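RIM-binding protein, isoform F (Drosophila melanogaster, PDB 6Q9M) couples synaptic vesicle recruitment to release sites at the active zone, probably using its fibronectin type III domains as binding and scaffolding modules. Local coordinates at residues L14-Q19 against M94-D99; K22-G27 against A62-V67; V44-V49 against R71-S76; R88-T93 against S121-N126. All blocks are in the same frame, centred on the assembly; numbering follows the deposited sequence.

Overall arrangement
Interactions 1, 2 and 3 lie in the first fibronectin type III domain, their centres about 10 Å from one another, and describe its two-sheet sandwich. Interaction 2 pairs strands 23-29 and 61-65 of the three-stranded sheet, interaction 3 pairs strands 39-46 and 73-81 of the four-stranded sheet, and interaction 1 joins edge strands 12-20 and 93-96 from sheet to sheet. Along the chain, interactions 2 and 3 alternate their segments within the span from 14-19 to 94-99. Interaction 4 leaves the domain: 88-93 meets 121-126 of the second one, its centre about 12 Å from that of interaction 3. Strand 93-96, which closes the sandwich, thus starts at the domain junction.

Interaction 1: L14-Q19 against M94-D99; sequences LTLERQ and MIIGRD
Met94 fills the tight part of this contact, reaching from its strand to Leu14 and Leu16 of the facing one. Its CG sits between backbone N and carbonyl carbon (chi1 67°), and the chain then runs extended, crossing Leu14 at a slant. CG lies 3.7 Å from Leu14 CD2, and SD passes 3.9 Å from Leu14 CG. The terminal methyl CE ends over the backbone of the other strand, 3.5 Å from Leu16 N and 3.6 Å from Leu16 CB. Leu14 and Met94 are both buried.

Further along, the packing is looser. Leu16 CD2 comes no nearer than 4.3 Å to Ile96 CG2, and Gln19 lays its amide NE2 4.1 Å from Ile96 CD1; Leu16 and Gln19 both keep part of their surface exposed. No hydrogen bond links the segments; the axes of the two short strand segments come within 8.6 Å and lie 23° from parallel, as strands of two different sheets. A classic beta bulge, Glu17 and Arg18 opposite Leu25, interrupts strand 12-20 just after Leu16. That strand hydrogen-bonds to strand 23-29, while Met94 and Ile96 bond to Ile75 and His73 of strand 73-81, so the two edge strands close one side of the fibronectin sandwich.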
loop_
_atom_site.group_PDB
_atom_site.type_symbol
_atom_site.label_atom_id
_atom_site.label_comp_id
_atom_site.label_asym_id
_atom_site.label_seq_id
_atom_site.Cartn_x
_atom_site.Cartn_y
_atom_site.Cartn_z
ATOM N N LEU A 14 -2.410 12.149 16.972
ATOM C CA LEU A 14 -3.783 11.687 17.072
ATOM C C LEU A 14 -4.001 10.972 18.401
ATOM O O LEU A 14 -3.250 10.062 18.764
ATOM C CB LEU A 14 -4.088 10.758 15.908
ATOM C CG LEU A 14 -5.496 10.205 15.831
ATOM C CD1 LEU A 14 -6.486 11.338 16.021
ATOM C CD2 LEU A 14 -5.732 9.462 14.520
ATOM N N THR A 15 -5.019 11.404 19.141
ATOM C CA THR A 15 -5.253 10.930 20.496
ATOM C C THR A 15 -6.728 10.630 20.712
ATOM O O THR A 15 -7.590 11.444 20.358
ATOM C CB THR A 15 -4.796 11.986 21.506
ATOM O OG1 THR A 15 -3.393 12.226 21.333
ATOM C CG2 THR A 15 -5.065 11.534 22.929
ATOM N N LEU A 16 -7.009 9.481 21.322
ATOM C CA LEU A 16 -8.332 9.185 21.856
ATOM C C LEU A 16 -8.373 9.730 23.269
ATOM O O LEU A 16 -7.654 9.242 24.144
ATOM C CB LEU A 16 -8.627 7.688 21.855
ATOM C CG LEU A 16 -9.895 7.364 22.649
ATOM C CD1 LEU A 16 -11.119 7.705 21.827
ATOM C CD2 LEU A 16 -9.938 5.915 23.118
ATOM N N GLU A 17 -9.190 10.756 23.488
ATOM C CA GLU A 17 -9.239 11.381 24.799
ATOM C C GLU A 17 -10.338 10.808 25.688
ATOM O O GLU A 17 -10.112 10.630 26.890
ATOM C CB GLU A 17 -9.388 12.892 24.644
ATOM C CG GLU A 17 -8.060 13.618 24.844
ATOM C CD GLU A 17 -7.859 14.774 23.888
ATOM O OE1 GLU A 17 -8.866 15.403 23.499
ATOM O OE2 GLU A 17 -6.695 15.060 23.536
ATOM N N ARG A 18 -11.511 10.491 25.134
ATOM C CA ARG A 18 -12.555 9.824 25.901
ATOM C C ARG A 18 -13.343 8.893 24.994
ATOM O O ARG A 18 -13.573 9.194 23.819
ATOM C CB ARG A 18 -13.534 10.828 26.519
ATOM C CG ARG A 18 -13.048 11.582 27.737
ATOM C CD ARG A 18 -14.225 12.192 28.484
ATOM N NE ARG A 18 -15.067 11.203 29.158
ATOM C CZ ARG A 18 -16.126 11.527 29.892
ATOM N NH1 ARG A 18 -16.857 10.590 30.495
ATOM N NH2 ARG A 18 -16.448 12.805 30.026
ATOM N N GLN A 19 -13.810 7.789 25.567
ATOM C CA GLN A 19 -14.675 6.854 24.860
ATOM C C GLN A 19 -15.988 6.739 25.618
ATOM O O GLN A 19 -15.994 6.444 26.818
ATOM C CB GLN A 19 -14.020 5.475 24.702
ATOM C CG GLN A 19 -14.930 4.436 24.050
ATOM C CD GLN A 19 -14.225 3.623 22.979
ATOM O OE1 GLN A 19 -13.078 3.201 23.154
ATOM N NE2 GLN A 19 -14.904 3.405 21.858
ATOM N N MET A 94 -5.469 5.718 13.836
ATOM C CA MET A 94 -5.383 4.872 15.020
ATOM C C MET A 94 -6.612 3.978 15.094
ATOM O O MET A 94 -7.694 4.324 14.600
ATOM C CB MET A 94 -5.255 5.698 16.305
ATOM C CG MET A 94 -6.509 6.503 16.637
ATOM S SD MET A 94 -6.441 7.293 18.272
ATOM C CE MET A 94 -8.044 8.099 18.306
ATOM N N ILE A 95 -6.433 2.825 15.721
ATOM C CA ILE A 95 -7.510 1.868 15.908
ATOM C C ILE A 95 -7.884 1.831 17.377
ATOM O O ILE A 95 -7.002 1.832 18.247
ATOM C CB ILE A 95 -7.096 0.475 15.405
ATOM C CG1 ILE A 95 -6.753 0.545 13.917
ATOM C CG2 ILE A 95 -8.200 -0.525 15.670
ATOM C CD1 ILE A 95 -6.067 -0.703 13.400
ATOM N N ILE A 96 -9.189 1.825 17.638
ATOM C CA ILE A 96 -9.738 1.777 18.982
ATOM C C ILE A 96 -10.727 0.621 19.059
ATOM O O ILE A 96 -11.203 0.117 18.040
ATOM C CB ILE A 96 -10.430 3.096 19.353
ATOM C CG1 ILE A 96 -11.625 3.305 18.415
ATOM C CG2 ILE A 96 -9.464 4.251 19.221
ATOM C CD1 ILE A 96 -12.440 4.525 18.744
ATOM N N GLY A 97 -11.021 0.194 20.283
ATOM C CA GLY A 97 -11.999 -0.844 20.543
ATOM C C GLY A 97 -11.354 -2.124 21.048
ATOM O O GLY A 97 -10.133 -2.281 21.062
ATOM N N ARG A 98 -12.226 -3.051 21.465
ATOM C CA ARG A 98 -11.858 -4.421 21.832
ATOM C C ARG A 98 -10.635 -4.428 22.755
ATOM O O ARG A 98 -10.730 -4.054 23.929
ATOM C CB ARG A 98 -11.709 -5.229 20.509
ATOM C CG ARG A 98 -10.729 -6.429 20.311
ATOM C CD ARG A 98 -10.808 -7.545 21.361
ATOM N NE ARG A 98 -9.473 -8.088 21.647
ATOM C CZ ARG A 98 -9.241 -9.250 22.252
ATOM N NH1 ARG A 98 -10.253 -10.016 22.632
ATOM N NH2 ARG A 98 -7.993 -9.651 22.467
ATOM N N ASP A 99 -9.493 -4.832 22.224
ATOM C CA ASP A 99 -8.181 -4.897 22.835
ATOM C C ASP A 99 -7.302 -4.826 21.606
ATOM O O ASP A 99 -6.747 -5.823 21.138
ATOM C CB ASP A 99 -7.946 -6.159 23.666
ATOM C CG ASP A 99 -7.037 -5.909 24.863
ATOM O OD1 ASP A 99 -6.112 -5.076 24.748
ATOM O OD2 ASP A 99 -7.249 -6.557 25.913
#

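Interaction 2: K22-G27 against A62-V67; sequences KSVLIG and ALIEGV
Val24 and Ile64 form the central antiparallel pair of this contact, exchanging two backbone hydrogen bonds. Ile64 N reaches Val24 O at 2.8 Å, nearly along the C=O axis, and Val24 N returns to Ile64 O at 3.1 Å. At the next hydrogen-bonded pair, Ile26 and Ala62 bond in the same reciprocal way, with Ile26 N 2.9 Å from Ala62 O. Leu25 and Leu63 stand between them as a non-hydrogen-bonded pair.

The side chains alternate between two faces. On the buried face Ile64 CD1 bridges two partners of the other strand, 3.9 Å from Val24 CG2 and 3.8 Å from Ile26 CD1. Ile64 CG1 is anti to the carbonyl carbon (chi1 -41°), and the chain continues extended, which carries CD1 to both. Ala62 CB packs beside Ile26 CG1 at 4.2 Å. On the other, more exposed face Leu63 CD1 approaches Leu25 CB, and Glu65 leans its OE2 3.7 Å from Ser23 CB. Lys22 NZ and Glu65 OE2 are opposite charges 4.2 Å apart, too far for a salt bridge, which may attract weakly.

After Glu65 the chain turns through Gly66, with positive phi, and brings Val67 N to Lys22 O in a nearly straight bond whose donor stands above the carbonyl plane. Strand 23-29 is the middle of the three-stranded sheet, with 12-20 along its other edge. Val24, Ile26 and Ile64 project across the sandwich onto Val44, Val46 and Ile75 of strands 39-46 and 73-81.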
loop_
_atom_site.group_PDB
_atom_site.type_symbol
_atom_site.label_atom_id
_atom_site.label_comp_id
_atom_site.label_asym_id
_atom_site.label_seq_id
_atom_site.Cartn_x
_atom_site.Cartn_y
_atom_site.Cartn_z
ATOM N N LYS A 22 -21.654 5.362 22.512
ATOM C CA LYS A 22 -21.715 5.440 21.059
ATOM C C LYS A 22 -21.057 6.703 20.513
ATOM O O LYS A 22 -21.465 7.236 19.467
ATOM C CB LYS A 22 -23.135 5.312 20.534
ATOM C CG LYS A 22 -24.278 5.839 21.375
ATOM C CD LYS A 22 -24.473 7.313 21.316
ATOM C CE LYS A 22 -25.592 7.784 22.244
ATOM N NZ LYS A 22 -25.664 9.237 22.360
ATOM N N SER A 23 -20.011 7.186 21.184
ATOM C CA SER A 23 -19.292 8.369 20.720
ATOM C C SER A 23 -17.875 8.341 21.278
ATOM O O SER A 23 -17.577 7.603 22.229
ATOM C CB SER A 23 -20.015 9.655 21.143
ATOM O OG SER A 23 -20.178 9.735 22.550
ATOM N N VAL A 24 -16.986 9.110 20.638
ATOM C CA VAL A 24 -15.590 9.235 21.064
ATOM C C VAL A 24 -15.151 10.683 20.913
ATOM O O VAL A 24 -15.583 11.380 19.989
ATOM C CB VAL A 24 -14.627 8.299 20.289
ATOM C CG1 VAL A 24 -14.855 6.840 20.630
ATOM C CG2 VAL A 24 -14.718 8.543 18.785
ATOM N N LEU A 25 -14.280 11.123 21.819
ATOM C CA LEU A 25 -13.652 12.435 21.754
ATOM C C LEU A 25 -12.163 12.272 21.456
ATOM O O LEU A 25 -11.461 11.549 22.171
ATOM C CB LEU A 25 -13.870 13.177 23.067
ATOM C CG LEU A 25 -13.251 14.552 23.240
ATOM C CD1 LEU A 25 -13.980 15.581 22.395
ATOM C CD2 LEU A 25 -13.267 14.947 24.703
ATOM N N ILE A 26 -11.693 12.921 20.389
ATOM C CA ILE A 26 -10.317 12.806 19.931
ATOM C C ILE A 26 -9.678 14.183 19.862
ATOM O O ILE A 26 -10.353 15.216 19.792
ATOM C CB ILE A 26 -10.181 12.133 18.551
ATOM C CG1 ILE A 26 -10.707 13.084 17.474
ATOM C CG2 ILE A 26 -10.841 10.762 18.526
ATOM C CD1 ILE A 26 -10.623 12.510 16.077
ATOM N N GLY A 27 -8.345 14.173 19.859
ATOM C CA GLY A 27 -7.572 15.377 19.657
ATOM C C GLY A 27 -6.392 15.076 18.756
ATOM O O GLY A 27 -6.011 13.918 18.570
ATOM N N ALA A 62 -12.365 16.923 18.431
ATOM C CA ALA A 62 -13.627 16.579 17.796
ATOM C C ALA A 62 -14.362 15.534 18.620
ATOM O O ALA A 62 -13.745 14.641 19.206
ATOM C CB ALA A 62 -13.417 16.064 16.367
ATOM N N LEU A 63 -15.685 15.657 18.638
ATOM C CA LEU A 63 -16.591 14.685 19.237
ATOM C C LEU A 63 -17.297 13.972 18.090
ATOM O O LEU A 63 -18.040 14.596 17.327
ATOM C CB LEU A 63 -17.590 15.374 20.167
ATOM C CG LEU A 63 -18.602 14.481 20.894
ATOM C CD1 LEU A 63 -17.911 13.649 21.981
ATOM C CD2 LEU A 63 -19.749 15.305 21.480
ATOM N N ILE A 64 -17.038 12.682 17.935
ATOM C CA ILE A 64 -17.612 11.906 16.844
ATOM C C ILE A 64 -18.773 11.073 17.371
ATOM O O ILE A 64 -18.587 10.194 18.223
ATOM C CB ILE A 64 -16.564 11.012 16.175
ATOM C CG1 ILE A 64 -15.251 11.770 16.023
ATOM C CG2 ILE A 64 -17.091 10.537 14.833
ATOM C CD1 ILE A 64 -14.069 10.856 15.695
ATOM N N GLU A 65 -19.961 11.334 16.842
ATOM C CA GLU A 65 -21.148 10.575 17.186
ATOM C C GLU A 65 -21.271 9.336 16.301
ATOM O O GLU A 65 -20.527 9.151 15.334
ATOM C CB GLU A 65 -22.385 11.455 17.050
ATOM C CG GLU A 65 -22.354 12.655 17.968
ATOM C CD GLU A 65 -22.664 12.277 19.401
ATOM O OE1 GLU A 65 -22.509 13.146 20.287
ATOM O OE2 GLU A 65 -23.063 11.109 19.638
ATOM N N GLY A 66 -22.216 8.468 16.663
ATOM C CA GLY A 66 -22.452 7.230 15.946
ATOM C C GLY A 66 -21.215 6.362 15.815
ATOM O O GLY A 66 -20.854 5.966 14.702
ATOM N N VAL A 67 -20.531 6.076 16.924
ATOM C CA VAL A 67 -19.372 5.185 16.920
ATOM C C VAL A 67 -19.575 4.172 18.039
ATOM O O VAL A 67 -19.330 4.476 19.214
ATOM C CB VAL A 67 -18.050 5.937 17.096
ATOM C CG1 VAL A 67 -16.871 4.992 16.897
ATOM C CG2 VAL A 67 -17.977 7.087 16.126
#

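Interaction 3: V44-V49 against R71-S76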
loop_
_atom_site.group_PDB
_atom_site.type_symbol
_atom_site.label_atom_id
_atom_site.label_comp_id
_atom_site.label_asym_id
_atom_site.label_seq_id
_atom_site.Cartn_x
_atom_site.Cartn_y
_atom_site.Cartn_z
ATOM N N VAL A 44 -12.323 14.293 9.480
ATOM C CA VAL A 44 -12.260 13.179 10.419
ATOM C C VAL A 44 -13.050 12.020 9.842
ATOM O O VAL A 44 -14.225 12.176 9.484
ATOM C CB VAL A 44 -12.795 13.580 11.797
ATOM C CG1 VAL A 44 -12.555 12.456 12.783
ATOM C CG2 VAL A 44 -12.105 14.854 12.254
ATOM N N TYR A 45 -12.403 10.864 9.732
ATOM C CA TYR A 45 -13.012 9.655 9.194
ATOM C C TYR A 45 -13.105 8.577 10.261
ATOM O O TYR A 45 -12.245 8.476 11.142
ATOM C CB TYR A 45 -12.220 9.105 8.019
ATOM C CG TYR A 45 -12.210 10.012 6.816
ATOM C CD1 TYR A 45 -11.371 11.116 6.769
ATOM C CD2 TYR A 45 -13.040 9.768 5.732
ATOM C CE1 TYR A 45 -11.356 11.948 5.684
ATOM C CE2 TYR A 45 -13.026 10.604 4.638
ATOM C CZ TYR A 45 -12.178 11.691 4.620
ATOM O OH TYR A 45 -12.145 12.538 3.537
ATOM N N VAL A 46 -14.150 7.757 10.157
ATOM C CA VAL A 46 -14.291 6.552 10.967
ATOM C C VAL A 46 -14.610 5.408 10.015
ATOM O O VAL A 46 -15.596 5.472 9.269
ATOM C CB VAL A 46 -15.387 6.709 12.043
ATOM C CG1 VAL A 46 -15.594 5.418 12.800
ATOM C CG2 VAL A 46 -15.020 7.823 13.020
ATOM N N ASP A 47 -13.766 4.380 10.025
ATOM C CA ASP A 47 -13.827 3.276 9.066
ATOM C C ASP A 47 -14.075 3.785 7.650
ATOM O O ASP A 47 -14.920 3.273 6.917
ATOM C CB ASP A 47 -14.878 2.243 9.463
ATOM C CG ASP A 47 -14.835 1.904 10.947
ATOM O OD1 ASP A 47 -13.735 1.961 11.537
ATOM O OD2 ASP A 47 -15.902 1.589 11.525
ATOM N N GLY A 48 -13.346 4.830 7.271
ATOM C CA GLY A 48 -13.426 5.349 5.923
ATOM C C GLY A 48 -14.544 6.334 5.645
ATOM O O GLY A 48 -14.562 6.919 4.557
ATOM N N VAL A 49 -15.488 6.532 6.567
ATOM C CA VAL A 49 -16.617 7.437 6.354
ATOM C C VAL A 49 -16.305 8.788 6.994
ATOM O O VAL A 49 -15.904 8.854 8.163
ATOM C CB VAL A 49 -17.914 6.845 6.933
ATOM C CG1 VAL A 49 -19.056 7.837 6.817
ATOM C CG2 VAL A 49 -18.264 5.542 6.237
ATOM N N ARG A 71 -17.801 -2.481 18.899
ATOM C CA ARG A 71 -17.024 -2.800 17.706
ATOM C C ARG A 71 -15.686 -2.056 17.684
ATOM O O ARG A 71 -15.575 -0.933 18.192
ATOM C CB ARG A 71 -17.802 -2.431 16.438
ATOM C CG ARG A 71 -19.214 -2.922 16.353
ATOM C CD ARG A 71 -20.024 -2.055 15.381
ATOM N NE ARG A 71 -21.373 -2.553 15.069
ATOM C CZ ARG A 71 -22.276 -2.992 15.951
ATOM N NH1 ARG A 71 -22.033 -3.013 17.257
ATOM N NH2 ARG A 71 -23.458 -3.406 15.517
ATOM N N PRO A 72 -14.667 -2.654 17.078
ATOM C CA PRO A 72 -13.415 -1.936 16.850
ATOM C C PRO A 72 -13.579 -0.962 15.697
ATOM O O PRO A 72 -14.459 -1.108 14.848
ATOM C CB PRO A 72 -12.431 -3.051 16.493
ATOM C CG PRO A 72 -13.311 -4.070 15.797
ATOM C CD PRO A 72 -14.654 -4.002 16.479
ATOM N N HIS A 73 -12.718 0.052 15.681
ATOM C CA HIS A 73 -12.837 1.104 14.681
ATOM C C HIS A 73 -11.466 1.650 14.320
ATOM O O HIS A 73 -10.545 1.642 15.141
ATOM C CB HIS A 73 -13.716 2.260 15.178
ATOM C CG HIS A 73 -15.143 1.881 15.387
ATOM N ND1 HIS A 73 -16.021 1.688 14.343
ATOM C CD2 HIS A 73 -15.840 1.631 16.519
ATOM C CE1 HIS A 73 -17.202 1.345 14.823
ATOM N NE2 HIS A 73 -17.120 1.308 16.141
ATOM N N ARG A 74 -11.356 2.166 13.098
ATOM C CA ARG A 74 -10.183 2.908 12.665
ATOM C C ARG A 74 -10.583 4.361 12.487
ATOM O O ARG A 74 -11.490 4.668 11.700
ATOM C CB ARG A 74 -9.608 2.366 11.362
ATOM C CG ARG A 74 -8.415 3.205 10.892
ATOM C CD ARG A 74 -7.839 2.745 9.567
ATOM N NE ARG A 74 -7.236 1.421 9.666
ATOM C CZ ARG A 74 -6.026 1.180 10.182
ATOM N NH1 ARG A 74 -5.287 2.165 10.666
ATOM N NH2 ARG A 74 -5.561 -0.056 10.220
ATOM N N ILE A 75 -9.928 5.246 13.230
ATOM C CA ILE A 75 -10.154 6.678 13.109
ATOM C C ILE A 75 -8.939 7.323 12.479
ATOM O O ILE A 75 -7.795 6.961 12.790
ATOM C CB ILE A 75 -10.479 7.281 14.482
ATOM C CG1 ILE A 75 -11.705 6.515 15.013
ATOM C CG2 ILE A 75 -10.685 8.818 14.356
ATOM C CD1 ILE A 75 -12.302 7.044 16.270
ATOM N N SER A 76 -9.189 8.284 11.604
ATOM C CA SER A 76 -8.104 8.909 10.873
ATOM C C SER A 76 -8.473 10.363 10.623
ATOM O O SER A 76 -9.655 10.704 10.579
ATOM C CB SER A 76 -7.840 8.147 9.571
ATOM O OG SER A 76 -8.856 8.461 8.629
#
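Tyr45 and Ser76 form an antiparallel hydrogen-bonded pair (Tyr45 N to Ser76 O, 2.9 Å), Val46 and Ile75 the non-hydrogen-bonded pair after it, and Asp47 N closes the run on Arg74 O at 2.8 Å.

Asp47 carries the side-chain contact. It sits in the type I' turn from Val46 to Val49, and its chi1 of -44° sets CG, anti to the carbonyl carbon, toward the start of the opposing strand, where each oxygen takes a different donor. OD1 accepts Arg74 N at 2.9 Å, nearly in line with its C-O bond. OD2 accepts His73 ND1 at 2.8 Å through its syn lone pair. Carboxylate and imidazole are nearly coplanar, 12° apart, with OD2 at the ring edge; the two bonds fix the carboxylate's rotation, and the one to ND1 also orients the ring. His73 NE2 makes a weak hydrogen bond to Asp68 O; with an acceptor facing each ring nitrogen, one of them weakly bound, a protonated imidazole is possible, and the carboxylate would be expected to favour it.

On the buried face Val46 and Ile75 lie side by side, CG2 to CG1 4.1 Å. On the other face Ser76 OG lies 3.5 Å from Tyr45 CB and bonds to Asp89, while the Tyr45 ring makes a cation-pi contact with Arg78.

The turn leads directly from strand 39-46 into 49-55, a tight two-residue beta hairpin. Strands 39-46 and 73-81 are the central pair of the four-stranded sheet, flanked by 49-55 and 93-96, and their buried side chains face Val24 and Ile26 of strand 23-29.

Interaction 4: R88-T93 against S121-N126; sequences RDAACT and SWLPAN
Thr93 meets Pro124 across the junction of the first two fibronectin domains. At CB its side chain forks: CG2 lies between backbone N and carbonyl carbon, and OG1 is anti to N (chi1 -164°). The methyl CG2 points to the second domain, 3.5 Å from Pro124 O and 4.0 Å from Pro124 CG, with Leu123 CD1 at 4.3 Å. OG1 stays with its own domain, hydrogen-bonded to Ile75 O and Arg74 NH1. The same NH1 also bonds Pro124 O, so one guanidinium nitrogen ties both sides of the interface.

Ala90, in a short 3-10 segment, adds a second apolar patch. Its CB touches Leu123 CD1 at 3.7 Å and Pro124 CD at 4.1 Å, while its carbonyl O lies 3.4 Å from Pro124 CG. The two segments share no direct hydrogen bond, but Asn126 CA makes a CA-H...O contact with Thr93 O at 3.4 Å. Ser127, the next residue, does bond to Thr93 through its backbone and its OG. Asp89 forms a salt bridge with Arg78 of strand 73-81, holding the 3-10 segment against that strand. The loop before strand 93-96 thus rests on the end of strand 118-123, which lies between 106-111 and 149-152 in the second domain.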
loop_
_atom_site.group_PDB
_atom_site.type_symbol
_atom_site.label_atom_id
_atom_site.label_comp_id
_atom_site.label_asym_id
_atom_site.label_seq_id
_atom_site.Cartn_x
_atom_site.Cartn_y
_atom_site.Cartn_z
ATOM N N ARG A 88 -3.067 11.417 3.312
ATOM C CA ARG A 88 -3.574 10.050 3.340
ATOM C C ARG A 88 -3.901 9.619 4.762
ATOM O O ARG A 88 -3.320 10.109 5.732
ATOM C CB ARG A 88 -2.567 9.085 2.733
ATOM C CG ARG A 88 -2.110 9.503 1.356
ATOM C CD ARG A 88 -1.456 8.358 0.621
ATOM N NE ARG A 88 -0.942 8.779 -0.677
ATOM C CZ ARG A 88 -1.574 8.584 -1.830
ATOM N NH1 ARG A 88 -2.750 7.966 -1.840
ATOM N NH2 ARG A 88 -1.025 8.999 -2.971
ATOM N N ASP A 89 -4.855 8.691 4.877
ATOM C CA ASP A 89 -5.239 8.183 6.193
ATOM C C ASP A 89 -4.043 7.594 6.938
ATOM O O ASP A 89 -3.902 7.797 8.151
ATOM C CB ASP A 89 -6.340 7.119 6.055
ATOM C CG ASP A 89 -7.721 7.715 5.780
ATOM O OD1 ASP A 89 -8.602 6.985 5.283
ATOM O OD2 ASP A 89 -7.938 8.913 6.057
ATOM N N ALA A 90 -3.164 6.873 6.223
ATOM C CA ALA A 90 -2.061 6.145 6.844
ATOM C C ALA A 90 -1.083 7.044 7.573
ATOM O O ALA A 90 -0.247 6.531 8.332
ATOM C CB ALA A 90 -1.280 5.348 5.792
ATOM N N ALA A 91 -1.135 8.356 7.344
ATOM C CA ALA A 91 -0.246 9.263 8.051
ATOM C C ALA A 91 -0.801 9.707 9.386
ATOM O O ALA A 91 -0.027 10.102 10.254
ATOM C CB ALA A 91 0.062 10.489 7.200
ATOM N N CYS A 92 -2.116 9.663 9.575
ATOM C CA CYS A 92 -2.722 10.071 10.845
ATOM C C CYS A 92 -3.897 9.135 11.098
ATOM O O CYS A 92 -5.024 9.401 10.662
ATOM C CB CYS A 92 -3.154 11.529 10.826
ATOM S SG CYS A 92 -3.554 12.165 12.460
ATOM N N THR A 93 -3.628 8.050 11.820
ATOM C CA THR A 93 -4.630 7.015 11.994
ATOM C C THR A 93 -4.378 6.236 13.272
ATOM O O THR A 93 -3.242 6.131 13.749
ATOM C CB THR A 93 -4.667 6.053 10.814
ATOM O OG1 THR A 93 -5.894 5.312 10.872
ATOM C CG2 THR A 93 -3.477 5.069 10.878
ATOM N N SER A 121 5.251 0.309 1.409
ATOM C CA SER A 121 4.163 1.035 2.051
ATOM C C SER A 121 3.449 0.128 3.051
ATOM O O SER A 121 3.485 -1.106 2.941
ATOM C CB SER A 121 3.143 1.528 1.022
ATOM O OG SER A 121 3.779 2.280 -0.002
ATOM N N TRP A 122 2.776 0.754 4.018
ATOM C CA TRP A 122 1.983 0.010 4.989
ATOM C C TRP A 122 0.916 0.923 5.580
ATOM O O TRP A 122 0.894 2.137 5.349
ATOM C CB TRP A 122 2.858 -0.584 6.099
ATOM C CG TRP A 122 3.622 0.426 6.892
ATOM C CD1 TRP A 122 3.257 0.974 8.086
ATOM C CD2 TRP A 122 4.897 0.997 6.559
ATOM N NE1 TRP A 122 4.231 1.850 8.520
ATOM C CE2 TRP A 122 5.241 1.889 7.596
ATOM C CE3 TRP A 122 5.779 0.841 5.484
ATOM C CZ2 TRP A 122 6.420 2.637 7.583
ATOM C CZ3 TRP A 122 6.940 1.566 5.479
ATOM C CH2 TRP A 122 7.254 2.459 6.525
ATOM N N LEU A 123 0.009 0.303 6.325
ATOM C CA LEU A 123 -0.999 1.007 7.097
ATOM C C LEU A 123 -0.710 0.739 8.561
ATOM O O LEU A 123 -0.871 -0.400 9.014
ATOM C CB LEU A 123 -2.408 0.539 6.729
ATOM C CG LEU A 123 -3.583 1.261 7.413
ATOM C CD1 LEU A 123 -3.501 2.780 7.203
ATOM C CD2 LEU A 123 -4.940 0.716 6.918
ATOM N N PRO A 124 -0.234 1.717 9.321
ATOM C CA PRO A 124 0.037 1.476 10.735
ATOM C C PRO A 124 -1.267 1.277 11.486
ATOM O O PRO A 124 -2.333 1.714 11.051
ATOM C CB PRO A 124 0.749 2.755 11.190
ATOM C CG PRO A 124 0.307 3.804 10.237
ATOM C CD PRO A 124 0.029 3.115 8.927
ATOM N N ALA A 125 -1.172 0.578 12.620
ATOM C CA ALA A 125 -2.285 0.525 13.553
ATOM C C ALA A 125 -2.400 1.808 14.355
ATOM O O ALA A 125 -3.510 2.190 14.747
ATOM C CB ALA A 125 -2.132 -0.660 14.505
ATOM N N ASN A 126 -1.280 2.486 14.595
ATOM C CA ASN A 126 -1.278 3.787 15.277
ATOM C C ASN A 126 -0.106 4.589 14.730
ATOM O O ASN A 126 1.052 4.187 14.887
ATOM C CB ASN A 126 -1.163 3.627 16.796
ATOM C CG ASN A 126 -1.289 4.944 17.529
ATOM O OD1 ASN A 126 -0.599 5.918 17.216
ATOM N ND2 ASN A 126 -2.185 4.988 18.512
#